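Local coordinates for BCL2-like 10 (Danio rerio, PDB 6FBX), which restrains apoptosis as a pro-survival Bcl-2 family protein, binding the BH3 segment of pro-apoptotic partners such as Bad, at residues L9-Q12 / T13-A17; M86-G89 / R90-S93; R51-F54 / R55-Q59. One frame throughout, in Å; residues are numbered along the deposited sequence. Where two conformers were deposited one is given.

Interaction 1. Residues L9-Q12 / T13-A17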
loop_
_atom_site.group_PDB
_atom_site.type_symbol
_atom_site.label_atom_id
_atom_site.label_comp_id
_atom_site.label_asym_id
_atom_site.label_seq_id
_atom_site.Cartn_x
_atom_site.Cartn_y
_atom_site.Cartn_z
ATOM N N LEU A 9 6.213 -14.789 1.325
ATOM C CA LEU A 9 6.169 -13.329 1.310
ATOM C C LEU A 9 4.775 -12.821 0.974
ATOM O O LEU A 9 4.320 -11.817 1.533
ATOM C CB LEU A 9 7.180 -12.775 0.306
ATOM C CG LEU A 9 8.653 -12.915 0.675
ATOM C CD1 LEU A 9 9.511 -12.526 -0.508
ATOM C CD2 LEU A 9 8.983 -12.052 1.885
ATOM N N ARG A 10 4.084 -13.493 0.051
ATOM C CA ARG A 10 2.733 -13.073 -0.301
ATOM C C ARG A 10 1.802 -13.179 0.901
ATOM O O ARG A 10 1.009 -12.268 1.165
ATOM C CB ARG A 10 2.219 -13.909 -1.473
ATOM C CG ARG A 10 0.975 -13.345 -2.146
ATOM C CD ARG A 10 -0.283 -14.113 -1.776
ATOM N NE ARG A 10 -1.451 -13.606 -2.492
ATOM C CZ ARG A 10 -2.702 -13.994 -2.268
ATOM N NH1 ARG A 10 -3.694 -13.471 -2.978
ATOM N NH2 ARG A 10 -2.968 -14.907 -1.341
ATOM N N GLU A 11 1.903 -14.270 1.661
ATOM C CA GLU A 11 1.031 -14.433 2.820
ATOM C C GLU A 11 1.380 -13.438 3.922
ATOM O O GLU A 11 0.482 -12.879 4.564
ATOM C CB GLU A 11 1.112 -15.867 3.344
ATOM C CG GLU A 11 0.144 -16.159 4.482
ATOM C CD GLU A 11 -1.286 -15.765 4.148
ATOM O OE1 GLU A 11 -1.798 -16.209 3.097
ATOM O OE2 GLU A 11 -1.890 -14.998 4.928
ATOM N N GLN A 12 2.674 -13.209 4.165
ATOM C CA GLN A 12 3.073 -12.219 5.161
ATOM C C GLN A 12 2.559 -10.835 4.789
ATOM O O GLN A 12 2.087 -10.082 5.653
ATOM C CB GLN A 12 4.595 -12.191 5.308
ATOM C CG GLN A 12 5.197 -13.478 5.840
ATOM C CD GLN A 12 4.806 -13.744 7.275
ATOM O OE1 GLN A 12 5.202 -13.012 8.183
ATOM N NE2 GLN A 12 4.014 -14.787 7.490
ATOM N N THR A 13 2.650 -10.481 3.507
ATOM C CA THR A 13 2.175 -9.181 3.051
ATOM C C THR A 13 0.656 -9.087 3.142
ATOM O O THR A 13 0.116 -8.041 3.517
ATOM C CB THR A 13 2.643 -8.931 1.616
ATOM O OG1 THR A 13 4.072 -9.039 1.554
ATOM C CG2 THR A 13 2.222 -7.549 1.135
ATOM N N LEU A 14 -0.049 -10.170 2.803
ATOM C CA LEU A 14 -1.506 -10.156 2.876
ATOM C C LEU A 14 -1.976 -9.873 4.296
ATOM O O LEU A 14 -2.861 -9.039 4.516
ATOM C CB LEU A 14 -2.065 -11.490 2.376
ATOM C CG LEU A 14 -3.590 -11.619 2.330
ATOM C CD1 LEU A 14 -4.202 -10.609 1.367
ATOM C CD2 LEU A 14 -3.988 -13.030 1.951
ATOM N N LEU A 15 -1.395 -10.568 5.279
ATOM C CA LEU A 15 -1.748 -10.311 6.672
ATOM C C LEU A 15 -1.516 -8.851 7.033
ATOM O O LEU A 15 -2.342 -8.229 7.713
ATOM C CB LEU A 15 -0.938 -11.223 7.596
ATOM C CG LEU A 15 -1.213 -12.726 7.489
ATOM C CD1 LEU A 15 -0.163 -13.519 8.255
ATOM C CD2 LEU A 15 -2.605 -13.059 8.001
ATOM N N LEU A 16 -0.396 -8.286 6.584
ATOM C CA LEU A 16 -0.080 -6.897 6.892
ATOM C C LEU A 16 -1.072 -5.950 6.227
ATOM O O LEU A 16 -1.591 -5.025 6.864
ATOM C CB LEU A 16 1.348 -6.586 6.444
ATOM C CG LEU A 16 1.976 -5.309 6.993
ATOM C CD1 LEU A 16 2.194 -5.424 8.492
ATOM C CD2 LEU A 16 3.289 -5.025 6.276
ATOM N N ALA A 17 -1.351 -6.174 4.943
ATOM C CA ALA A 17 -2.309 -5.333 4.232
ATOM C C ALA A 17 -3.706 -5.465 4.823
ATOM O O ALA A 17 -4.417 -4.466 4.984
ATOM C CB ALA A 17 -2.323 -5.701 2.749
#

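Interaction 2. Residues M86-G89 / R90-S93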
loop_
_atom_site.group_PDB
_atom_site.type_symbol
_atom_site.label_atom_id
_atom_site.label_comp_id
_atom_site.label_asym_id
_atom_site.label_seq_id
_atom_site.Cartn_x
_atom_site.Cartn_y
_atom_site.Cartn_z
ATOM N N MET A 86 13.070 1.223 -6.012
ATOM C CA MET A 86 12.180 0.678 -5.000
ATOM C C MET A 86 12.742 1.027 -3.633
ATOM O O MET A 86 13.950 0.916 -3.411
ATOM C CB MET A 86 12.054 -0.843 -5.152
ATOM C CG MET A 86 11.031 -1.494 -4.249
ATOM S SD MET A 86 9.343 -1.182 -4.782
ATOM C CE MET A 86 8.501 -2.509 -3.927
ATOM N N ASN A 87 11.875 1.462 -2.724
ATOM C CA ASN A 87 12.303 1.746 -1.359
ATOM C C ASN A 87 11.098 1.634 -0.434
ATOM O O ASN A 87 9.950 1.545 -0.878
ATOM C CB ASN A 87 12.980 3.122 -1.256
ATOM C CG ASN A 87 12.049 4.269 -1.599
ATOM O OD1 ASN A 87 10.939 4.361 -1.085
ATOM N ND2 ASN A 87 12.509 5.158 -2.471
ATOM N N TRP A 88 11.377 1.618 0.872
ATOM C CA TRP A 88 10.306 1.400 1.841
ATOM C C TRP A 88 9.318 2.561 1.867
ATOM O O TRP A 88 8.133 2.354 2.149
ATOM C CB TRP A 88 10.890 1.175 3.236
ATOM C CG TRP A 88 11.520 -0.172 3.433
ATOM C CD1 TRP A 88 12.809 -0.428 3.818
ATOM C CD2 TRP A 88 10.892 -1.449 3.266
ATOM N NE1 TRP A 88 13.020 -1.785 3.900
ATOM C CE2 TRP A 88 11.859 -2.434 3.565
ATOM C CE3 TRP A 88 9.608 -1.857 2.892
ATOM C CZ2 TRP A 88 11.579 -3.800 3.499
ATOM C CZ3 TRP A 88 9.331 -3.216 2.829
ATOM C CH2 TRP A 88 10.314 -4.169 3.126
ATOM N N GLY A 89 9.780 3.779 1.582
ATOM C CA GLY A 89 8.870 4.914 1.552
ATOM C C GLY A 89 7.784 4.758 0.504
ATOM O O GLY A 89 6.624 5.104 0.738
ATOM N N ARG A 90 8.142 4.229 -0.666
ATOM C CA ARG A 90 7.139 4.000 -1.702
ATOM C C ARG A 90 6.180 2.890 -1.296
ATOM O O ARG A 90 4.982 2.949 -1.606
ATOM C CB ARG A 90 7.832 3.674 -3.024
ATOM C CG ARG A 90 8.603 4.854 -3.582
ATOM C CD ARG A 90 9.356 4.505 -4.841
ATOM N NE ARG A 90 10.029 5.675 -5.397
ATOM C CZ ARG A 90 10.688 5.683 -6.553
ATOM N NH1 ARG A 90 11.266 6.799 -6.975
ATOM N NH2 ARG A 90 10.766 4.579 -7.289
ATOM N N VAL A 91 6.685 1.875 -0.594
ATOM C CA VAL A 91 5.822 0.827 -0.055
ATOM C C VAL A 91 4.808 1.422 0.915
ATOM O O VAL A 91 3.619 1.092 0.879
ATOM C CB VAL A 91 6.670 -0.271 0.615
ATOM C CG1 VAL A 91 5.784 -1.261 1.368
ATOM C CG2 VAL A 91 7.513 -0.992 -0.427
ATOM N N VAL A 92 5.267 2.293 1.813
ATOM C CA VAL A 92 4.352 2.915 2.765
ATOM C C VAL A 92 3.253 3.668 2.027
ATOM O O VAL A 92 2.073 3.580 2.386
ATOM C CB VAL A 92 5.124 3.833 3.730
ATOM C CG1 VAL A 92 4.158 4.668 4.574
ATOM C CG2 VAL A 92 6.023 3.009 4.641
ATOM N N SER A 93 3.614 4.412 0.979
ATOM C CA SER A 93 2.609 5.174 0.244
ATOM C C SER A 93 1.569 4.263 -0.387
ATOM O O SER A 93 0.394 4.636 -0.474
ATOM C CB SER A 93 3.271 6.047 -0.821
ATOM O OG SER A 93 3.596 5.312 -1.986
#

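Interaction 3. Residues R51-F54 / R55-Q59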
loop_
_atom_site.group_PDB
_atom_site.type_symbol
_atom_site.label_atom_id
_atom_site.label_comp_id
_atom_site.label_asym_id
_atom_site.label_seq_id
_atom_site.Cartn_x
_atom_site.Cartn_y
_atom_site.Cartn_z
ATOM N N ARG A 51 -2.973 14.544 3.961
ATOM C CA ARG A 51 -4.327 14.001 4.060
ATOM C C ARG A 51 -5.205 14.467 2.903
ATOM O O ARG A 51 -5.899 13.661 2.274
ATOM C CB ARG A 51 -4.953 14.391 5.402
ATOM C CG ARG A 51 -6.284 13.706 5.678
ATOM C CD ARG A 51 -6.842 14.067 7.051
ATOM N NE ARG A 51 -5.905 13.766 8.132
ATOM C CZ ARG A 51 -5.682 12.547 8.617
ATOM N NH1 ARG A 51 -6.320 11.496 8.118
ATOM N NH2 ARG A 51 -4.813 12.378 9.604
ATOM N N THR A 52 -5.193 15.770 2.608
ATOM C CA THR A 52 -6.059 16.295 1.556
ATOM C C THR A 52 -5.704 15.706 0.197
ATOM O O THR A 52 -6.594 15.367 -0.594
ATOM C CB THR A 52 -5.972 17.821 1.514
ATOM O OG1 THR A 52 -6.407 18.360 2.769
ATOM C CG2 THR A 52 -6.841 18.389 0.397
ATOM N N LYS A 53 -4.410 15.587 -0.101
ATOM C CA LYS A 53 -3.997 15.051 -1.395
ATOM C C LYS A 53 -4.394 13.586 -1.543
ATOM O O LYS A 53 -4.876 13.173 -2.604
ATOM C CB LYS A 53 -2.487 15.220 -1.569
ATOM C CG LYS A 53 -1.973 14.872 -2.957
ATOM C CD LYS A 53 -0.537 15.340 -3.147
ATOM C CE LYS A 53 0.032 14.864 -4.473
ATOM N NZ LYS A 53 1.472 15.216 -4.632
ATOM N N PHE A 54 -4.194 12.782 -0.497
ATOM C CA PHE A 54 -4.619 11.386 -0.554
ATOM C C PHE A 54 -6.124 11.276 -0.753
ATOM O O PHE A 54 -6.597 10.436 -1.527
ATOM C CB PHE A 54 -4.206 10.647 0.716
ATOM C CG PHE A 54 -2.824 10.079 0.662
ATOM C CD1 PHE A 54 -2.545 8.991 -0.151
ATOM C CD2 PHE A 54 -1.809 10.612 1.429
ATOM C CE1 PHE A 54 -1.279 8.454 -0.207
ATOM C CE2 PHE A 54 -0.530 10.072 1.382
ATOM C CZ PHE A 54 -0.269 8.992 0.559
ATOM N N ARG A 55 -6.895 12.110 -0.055
ATOM C CA ARG A 55 -8.345 12.059 -0.192
ATOM C C ARG A 55 -8.762 12.411 -1.614
ATOM O O ARG A 55 -9.584 11.718 -2.224
ATOM C CB ARG A 55 -8.987 13.006 0.825
ATOM C CG ARG A 55 -10.463 12.743 1.104
ATOM C CD ARG A 55 -10.973 13.674 2.202
ATOM N NE ARG A 55 -12.424 13.609 2.374
ATOM C CZ ARG A 55 -13.054 12.845 3.263
ATOM N NH1 ARG A 55 -14.379 12.872 3.329
ATOM N NH2 ARG A 55 -12.377 12.057 4.088
ATOM N N SER A 56 -8.190 13.487 -2.163
ATOM C CA SER A 56 -8.498 13.883 -3.532
ATOM C C SER A 56 -8.095 12.800 -4.527
ATOM O O SER A 56 -8.846 12.492 -5.462
ATOM C CB SER A 56 -7.794 15.200 -3.858
ATOM O OG SER A 56 -7.966 15.550 -5.217
ATOM N N LEU A 57 -6.913 12.208 -4.340
ATOM C CA LEU A 57 -6.456 11.161 -5.251
ATOM C C LEU A 57 -7.376 9.948 -5.211
ATOM O O LEU A 57 -7.726 9.390 -6.260
ATOM C CB LEU A 57 -5.026 10.747 -4.903
ATOM C CG LEU A 57 -3.903 11.701 -5.313
ATOM C CD1 LEU A 57 -2.587 11.213 -4.730
ATOM C CD2 LEU A 57 -3.805 11.822 -6.827
ATOM N N SER A 58 -7.768 9.518 -4.011
ATOM C CA SER A 58 -8.633 8.348 -3.895
ATOM C C SER A 58 -9.954 8.572 -4.620
ATOM O O SER A 58 -10.469 7.664 -5.284
ATOM C CB SER A 58 -8.879 8.020 -2.423
ATOM O OG SER A 58 -9.631 9.045 -1.788
ATOM N N GLN A 59 -10.516 9.778 -4.513
ATOM C CA GLN A 59 -11.800 10.048 -5.152
ATOM C C GLN A 59 -11.654 10.154 -6.667
ATOM O O GLN A 59 -12.486 9.617 -7.411
ATOM C CB GLN A 59 -12.418 11.314 -4.556
ATOM C CG GLN A 59 -12.786 11.130 -3.089
ATOM C CD GLN A 59 -13.398 12.364 -2.455
ATOM O OE1 GLN A 59 -13.555 13.400 -3.102
ATOM N NE2 GLN A 59 -13.749 12.255 -1.178
#

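Interaction 1. Residues L9-Q12 / T13-A17
T13 and L9 meet one turn apart on helix 2-24, the N-terminal helix of the all-helical Bcl-2 fold, where the threonine hydroxyl bends back onto the carbonyl of the turn before. OG1 of T13 donates to L9 O at 2.8 Å, while T13 N reaches the same oxygen at 2.9 Å from the opposite face of its plane. A chi1 of -56°, with OG1 beside the backbone N, puts the hydroxyl within range of that carbonyl. OG1 also takes the indole N-H of W140, joining the helix to helix 139-146. On another side, R10 runs alongside L14, its NH2 3.9 Å from L14 CD2, and its NE makes a salt bridge with D124 of helix 112-129, the helix against which L14 is buried. E11 bends at chi2 (52°), and its carboxylate returns across L14 and L15: OE1 lies 4.0 Å from L14 CD2 and OE2 3.5 Å from L15 CG. L15 CG also sits 3.4 Å from E11 O. Backbone bonds L14 N to R10 O, L15 N to E11 O and L16 N to Q12 O continue the helix. The E11 carboxylate oxygens meet the leucine side chains at carbon atoms, in van der Waals contact, whereas the T13 hydroxyl, donor to L9 and acceptor from W140, has its direction set from both ends.

Interaction 2. Residues M86-G89 / R90-S93
N87 caps the start of helix 88-107 by gripping R90; the run N87-W88-G89-R90 is the NWGR signature of the BH1 motif in Bcl-2 proteins. Polar contacts come first. A chi1 of 63° holds the N87 amide between the backbone N and the carbonyl carbon, from where OD1 accepts from R90 N at 2.8 Å, the donor lying nearly along the C=O axis. R90 N also makes a weak bond to N87 O, and V91 N approaches that oxygen in its carbonyl plane at 3.3 Å. An alanine here would remove the amide and is likely to leave R90 N with just that weak bond, fraying the first turn. The R90 chain passes roughly perpendicular to the N87 side chain, CG 3.5 Å from OD1, the two flat groups inclined by 57°; its NH2 is bound in a salt bridge to D83. Side chains of the bound BH3 peptide pack on both N87 and R90. Apolar contacts gather on V91, whose CG2 is met by M86 CE at 3.9 Å. W88, lodged edge-to-face against W133 and F143, lies alongside the valine, and its CE3 stands 4.0 Å from the same V91 CG2.

Interaction 3. Residues R51-F54 / R55-Q59
F54, whose carbonyl O accepts from S58 N at 2.9 Å one turn on in helix 51-65, packs its ring outside this turn, on T96 and F97 of helix 88-107 and on an apolar side chain of the bound BH3 peptide, so it lines the BH3-binding groove of the Bcl-2 fold. The two guanidinium groups stay off the contact: R51 has a long, weak ion pair with E47, and the R55 chain leads away beyond its CB, which rests 3.5 Å from R51 O. K53 and L57 run alongside each other in the same direction, K53 CG 4.1 Å from L57 CD1. With CG beside the backbone N (chi1 -76°), L57 sets that carbon 3.2 Å from K53 O, close against the oxygen, which already accepts from L57 N at 2.8 Å. Both side chains pack on apolar groups of the peptide, and NZ at the end of the extended lysine makes a weak hydrogen bond to one of its polar side chains. The remaining backbone bonds, R55 N to R51 O and S56 N to T52 O, are regular helical ones. S58 packs on V100; its OG, set between backbone N and carbonyl carbon (chi1 66°), turns back to R55 O, which takes both S58 OG at 2.7 Å and Q59 N at 3.1 Å from the same face of its plane.

Along the chain interaction 1 comes first, on helix 2-24, then interaction 3 on helix 51-65, then interaction 2 at the start of helix 88-107. Interactions 1 and 3 lie on opposite sides of the chain's centre, their own centres about 25 Å apart. Interaction 2 is nearer to each of them than they are to one another: its centre is about 15 Å from that of interaction 1, with nearest atoms about 7 Å apart, and about 18 Å from that of interaction 3, which it touches where S93 O meets F54 CE1. W140 bridges the gap to interaction 1, packing on W88 and V91 and bonding T13. Interactions 2 and 3 both border the bound peptide, whereas interaction 1 ties the N-terminal helix to the bundle.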